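Local coordinates for Lmo0181 protein (Listeria monocytogenes serovar 1/2a, PDB 5F7V) that binds the cyclic glucan cycloalternan as an extracellular lipoprotein, probably to hand it to an ABC transporter for uptake, at residues N180-G190 with E270-F281. Numbering follows the deposited sequence.
With GLC (alpha-D-glucopyranose), chain B; GLC (alpha-D-glucopyranose), chain C.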
loop_
_atom_site.group_PDB
_atom_site.type_symbol
_atom_site.label_atom_id
_atom_site.label_comp_id
_atom_site.label_asym_id
_atom_site.label_seq_id
_atom_site.Cartn_x
_atom_site.Cartn_y
_atom_site.Cartn_z
ATOM N N ASN A 180 -5.200 -1.950 7.982
ATOM C CA ASN A 180 -4.121 -1.234 7.282
ATOM C C ASN A 180 -4.357 0.254 7.291
ATOM O O ASN A 180 -3.419 1.031 7.497
ATOM C CB ASN A 180 -3.972 -1.709 5.839
ATOM C CG ASN A 180 -2.631 -2.329 5.555
ATOM O OD1 ASN A 180 -2.070 -3.064 6.386
ATOM N ND2 ASN A 180 -2.100 -2.032 4.378
ATOM N N GLU A 181 -5.613 0.668 7.142
ATOM C CA GLU A 181 -5.885 2.108 7.186
ATOM C C GLU A 181 -5.767 2.627 8.615
ATOM O O GLU A 181 -5.352 3.754 8.876
ATOM C CB GLU A 181 -7.271 2.389 6.629
ATOM C CG GLU A 181 -7.489 3.859 6.293
ATOM C CD GLU A 181 -6.766 4.325 5.040
ATOM O OE1 GLU A 181 -6.161 3.506 4.275
ATOM O OE2 GLU A 181 -6.842 5.558 4.793
ATOM N N PHE A 182 -6.186 1.779 9.551
ATOM C CA PHE A 182 -6.327 2.246 10.940
ATOM C C PHE A 182 -5.022 2.502 11.631
ATOM O O PHE A 182 -4.999 3.386 12.476
ATOM C CB PHE A 182 -7.121 1.223 11.725
ATOM C CG PHE A 182 -7.547 1.753 13.067
ATOM C CD1 PHE A 182 -8.394 2.855 13.133
ATOM C CD2 PHE A 182 -7.099 1.206 14.244
ATOM C CE1 PHE A 182 -8.798 3.391 14.334
ATOM C CE2 PHE A 182 -7.495 1.739 15.454
ATOM C CZ PHE A 182 -8.328 2.838 15.487
ATOM N N TYR A 183 -3.940 1.796 11.314
ATOM C CA TYR A 183 -2.722 2.152 12.069
ATOM C C TYR A 183 -2.325 3.586 11.727
ATOM O O TYR A 183 -1.753 4.293 12.548
ATOM C CB TYR A 183 -1.568 1.167 11.914
ATOM C CG TYR A 183 -0.897 1.035 10.565
ATOM C CD1 TYR A 183 0.091 1.905 10.170
ATOM C CD2 TYR A 183 -1.230 0.024 9.680
ATOM C CE1 TYR A 183 0.756 1.759 8.968
ATOM C CE2 TYR A 183 -0.586 -0.146 8.479
ATOM C CZ TYR A 183 0.388 0.742 8.130
ATOM O OH TYR A 183 1.052 0.558 6.945
ATOM N N LYS A 184 -2.593 4.021 10.495
ATOM C CA LYS A 184 -2.386 5.426 10.110
ATOM C C LYS A 184 -3.373 6.378 10.770
ATOM O O LYS A 184 -2.977 7.394 11.318
ATOM C CB LYS A 184 -2.464 5.515 8.605
ATOM C CG LYS A 184 -2.411 6.930 8.076
ATOM C CD LYS A 184 -2.685 7.055 6.591
ATOM C CE LYS A 184 -4.095 6.630 6.184
ATOM N NZ LYS A 184 -4.219 6.596 4.703
ATOM N N VAL A 185 -4.662 6.088 10.668
ATOM C CA VAL A 185 -5.683 6.992 11.219
ATOM C C VAL A 185 -5.569 7.089 12.740
ATOM O O VAL A 185 -5.726 8.172 13.307
ATOM C CB VAL A 185 -7.099 6.584 10.731
ATOM C CG1 VAL A 185 -8.132 7.504 11.324
ATOM C CG2 VAL A 185 -7.138 6.700 9.212
ATOM N N ALA A 186 -5.241 5.973 13.392
ATOM C CA ALA A 186 -4.925 6.036 14.844
ATOM C C ALA A 186 -3.771 6.981 15.131
ATOM O O ALA A 186 -3.861 7.825 16.029
ATOM C CB ALA A 186 -4.607 4.645 15.357
ATOM N N ALA A 187 -2.722 6.890 14.310
ATOM C CA ALA A 187 -1.579 7.794 14.500
ATOM C C ALA A 187 -1.925 9.239 14.264
ATOM O O ALA A 187 -1.330 10.121 14.884
ATOM C CB ALA A 187 -0.449 7.360 13.577
ATOM N N GLN A 188 -2.904 9.523 13.414
ATOM C CA GLN A 188 -3.385 10.897 13.264
ATOM C C GLN A 188 -4.055 11.496 14.501
ATOM O O GLN A 188 -4.292 12.697 14.561
ATOM C CB GLN A 188 -4.373 10.945 12.086
ATOM C CG GLN A 188 -3.737 10.711 10.715
ATOM C CD GLN A 188 -4.740 10.471 9.617
ATOM O OE1 GLN A 188 -5.958 10.490 9.806
ATOM N NE2 GLN A 188 -4.188 10.191 8.452
ATOM N N ASN A 189 -4.355 10.653 15.479
ATOM C CA ASN A 189 -4.903 11.034 16.770
ATOM C C ASN A 189 -3.975 10.657 17.922
ATOM O O ASN A 189 -4.391 10.650 19.067
ATOM C CB ASN A 189 -6.291 10.416 16.967
ATOM C CG ASN A 189 -7.253 11.324 17.690
ATOM O OD1 ASN A 189 -7.184 12.538 17.563
ATOM N ND2 ASN A 189 -8.177 10.758 18.437
ATOM N N GLY A 190 -2.705 10.399 17.625
ATOM C CA GLY A 190 -1.699 10.135 18.661
ATOM C C GLY A 190 -1.722 8.729 19.192
ATOM O O GLY A 190 -1.015 8.446 20.171
ATOM N N GLU A 270 -3.079 13.831 3.065
ATOM C CA GLU A 270 -4.232 13.526 3.925
ATOM C C GLU A 270 -4.255 14.351 5.213
ATOM O O GLU A 270 -3.195 14.601 5.820
ATOM C CB GLU A 270 -4.237 12.059 4.272
ATOM C CG GLU A 270 -4.412 11.140 3.075
ATOM C CD GLU A 270 -4.607 9.732 3.612
ATOM O OE1 GLU A 270 -3.612 9.094 3.970
ATOM O OE2 GLU A 270 -5.749 9.227 3.671
ATOM N N ALA A 271 -5.459 14.691 5.631
ATOM C CA ALA A 271 -5.650 15.406 6.903
ATOM C C ALA A 271 -5.463 14.510 8.121
ATOM O O ALA A 271 -5.880 13.368 8.118
ATOM C CB ALA A 271 -7.043 16.012 6.923
ATOM N N GLY A 272 -4.875 15.033 9.183
ATOM C CA GLY A 272 -4.828 14.366 10.479
ATOM C C GLY A 272 -5.677 15.089 11.485
ATOM O O GLY A 272 -6.506 15.918 11.155
ATOM N N ASN A 273 -5.436 14.760 12.738
ATOM C CA ASN A 273 -6.160 15.381 13.850
ATOM C C ASN A 273 -5.182 15.989 14.814
ATOM O O ASN A 273 -4.879 17.184 14.658
ATOM C CB ASN A 273 -7.174 14.449 14.499
ATOM C CG ASN A 273 -8.233 15.230 15.259
ATOM O OD1 ASN A 273 -8.662 16.305 14.819
ATOM N ND2 ASN A 273 -8.657 14.734 16.384
ATOM N N THR A 274 -4.666 15.236 15.766
ATOM C CA THR A 274 -3.602 15.804 16.600
ATOM C C THR A 274 -2.281 15.920 15.855
ATOM O O THR A 274 -1.395 16.698 16.262
ATOM C CB THR A 274 -3.391 14.944 17.844
ATOM O OG1 THR A 274 -2.951 13.637 17.462
ATOM C CG2 THR A 274 -4.655 14.898 18.716
ATOM N N GLN A 275 -2.117 15.126 14.801
ATOM C CA GLN A 275 -0.900 15.219 13.984
ATOM C C GLN A 275 -1.165 14.598 12.652
ATOM O O GLN A 275 -2.130 13.865 12.467
ATOM C CB GLN A 275 0.284 14.529 14.653
ATOM C CG GLN A 275 0.026 13.068 15.028
ATOM C CD GLN A 275 1.050 12.477 15.995
ATOM O OE1 GLN A 275 1.758 13.207 16.721
ATOM N NE2 GLN A 275 1.125 11.184 16.028
ATOM N N LYS A 276 -0.311 14.946 11.703
ATOM C CA LYS A 276 -0.325 14.303 10.412
ATOM C C LYS A 276 0.278 12.917 10.517
ATOM O O LYS A 276 1.214 12.694 11.304
ATOM C CB LYS A 276 0.468 15.149 9.416
ATOM C CG LYS A 276 -0.084 16.568 9.328
ATOM C CD LYS A 276 0.677 17.480 8.391
ATOM C CE LYS A 276 0.125 18.887 8.359
ATOM N NZ LYS A 276 0.983 19.832 7.608
ATOM N N ALA A 277 -0.261 11.993 9.731
ATOM C CA ALA A 277 0.330 10.661 9.612
ATOM C C ALA A 277 -0.079 10.091 8.269
ATOM O O ALA A 277 -1.277 10.101 7.926
ATOM C CB ALA A 277 -0.106 9.756 10.751
ATOM N N THR A 278 0.923 9.625 7.540
ATOM C CA THR A 278 0.698 9.129 6.181
ATOM C C THR A 278 1.300 7.743 6.052
ATOM O O THR A 278 2.214 7.306 6.771
ATOM C CB THR A 278 1.346 10.069 5.186
ATOM O OG1 THR A 278 2.731 10.179 5.512
ATOM C CG2 THR A 278 0.630 11.440 5.243
ATOM N N HIS A 279 0.709 7.000 5.141
ATOM C CA HIS A 279 1.187 5.640 4.838
ATOM C C HIS A 279 2.521 5.677 4.117
ATOM O O HIS A 279 2.840 6.574 3.362
ATOM C CB HIS A 279 0.178 4.929 3.951
ATOM C CG HIS A 279 -0.885 4.222 4.722
ATOM N ND1 HIS A 279 -2.220 4.320 4.411
ATOM C CD2 HIS A 279 -0.800 3.344 5.747
ATOM C CE1 HIS A 279 -2.910 3.535 5.217
ATOM N NE2 HIS A 279 -2.071 2.929 6.024
ATOM N N PHE A 280 3.306 4.631 4.323
ATOM C CA PHE A 280 4.511 4.287 3.564
ATOM C C PHE A 280 4.476 2.794 3.315
ATOM O O PHE A 280 4.478 1.994 4.239
ATOM C CB PHE A 280 5.776 4.672 4.330
ATOM C CG PHE A 280 7.033 4.408 3.549
ATOM C CD1 PHE A 280 7.519 5.378 2.673
ATOM C CD2 PHE A 280 7.673 3.185 3.634
ATOM C CE1 PHE A 280 8.673 5.135 1.949
ATOM C CE2 PHE A 280 8.806 2.936 2.885
ATOM C CZ PHE A 280 9.274 3.912 2.066
ATOM N N PHE A 281 4.443 2.454 2.044
ATOM C CA PHE A 281 4.404 1.053 1.607
ATOM C C PHE A 281 5.597 0.800 0.711
ATOM O O PHE A 281 6.123 1.692 0.085
ATOM C CB PHE A 281 3.076 0.786 0.892
ATOM C CG PHE A 281 1.882 0.842 1.794
ATOM C CD1 PHE A 281 1.795 -0.015 2.888
ATOM C CD2 PHE A 281 0.838 1.686 1.520
ATOM C CE1 PHE A 281 0.703 0.044 3.721
ATOM C CE2 PHE A 281 -0.256 1.746 2.364
ATOM C CZ PHE A 281 -0.332 0.916 3.455
HETATM C C1 GLC B . -3.923 -1.878 1.249
HETATM C C2 GLC B . -5.226 -1.881 0.461
HETATM C C3 GLC B . -5.393 -0.526 -0.229
HETATM C C4 GLC B . -5.342 0.577 0.811
HETATM C C5 GLC B . -4.115 0.445 1.726
HETATM C C6 GLC B . -4.145 1.367 2.948
HETATM O O2 GLC B . -5.248 -2.956 -0.494
HETATM O O3 GLC B . -6.671 -0.558 -0.880
HETATM O O4 GLC B . -5.249 1.862 0.174
HETATM O O5 GLC B . -3.946 -0.870 2.256
HETATM O O6 GLC B . -5.308 1.071 3.715
HETATM C C1 GLC C . -0.311 -1.378 -2.652
HETATM C C2 GLC C . 1.188 -1.466 -2.481
HETATM C C3 GLC C . 1.536 -2.513 -1.439
HETATM C C4 GLC C . 0.755 -2.272 -0.153
HETATM C C5 GLC C . -0.739 -2.227 -0.447
HETATM C C6 GLC C . -1.574 -1.866 0.775
HETATM O O2 GLC C . 1.778 -1.778 -3.748
HETATM O O3 GLC C . 2.931 -2.405 -1.171
HETATM O O4 GLC C . 0.986 -3.389 0.711
HETATM O O5 GLC C . -0.990 -1.186 -1.417
HETATM O O6 GLC C . -2.911 -1.691 0.254
HETATM O O HOH W 1 2.777 2.496 6.310
HETATM O O HOH W 2 -6.265 9.580 6.429
#
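Asn180 meets His279 and Phe281, and Glu181 meets His279, all four lining the glycan pocket of this periplasmic-binding-protein fold, where helix 179-187 packs on the loop 270-277 and the start of strand 278-287. The helix makes two hydrogen bonds with the sugar: Asn180 ND2 gives one to O5 of the chain B glucose (3.0 Å), and O6 of that glucose gives one to Glu181 OE1 (2.6 Å). Phe281 lays one ring face over C4 and C6 of the chain C glucose.

A hydrogen bond and ring contacts hold His279. Its NE2 donates to Asn180 O at 2.8 Å, within the imidazole plane but from above the carbonyl plane. One imidazole face carries Lys184 CD in a CH-pi contact, Phe281 CZ lies over the rim of the opposite face, and the imidazole edge points at the face of Tyr183 (offset edge-to-face, planes 77° apart).

Charge is gathered at Lys184, whose chain leaves anti to the backbone N (chi1 174°) and bends at chi3, bringing NZ between two carboxylates: it takes the syn lone pair of Glu270 OE1 (2.7 Å) and meets Glu181 OE2 from above its plane. This shared ammonium probably eases the approach of the two acids; Glu270 OE2 is also bonded to His249.

Amide and backbone bonds fasten the helix end, which closes in a Schellman motif with Gly190 at C-prime. Gln188 NE2 reaches Ala277 O nearly straight (172°) and in the carbonyl plane, while its OE1 accepts from Trp153. Ala187 O receives both Gly190 N and Gln275 NE2. Asn273 ND2 binds Asn189 OD1, and Gln188 O takes Asn273 N (3.0 Å) and Gln275 N (3.3 Å) from opposite faces of its plane.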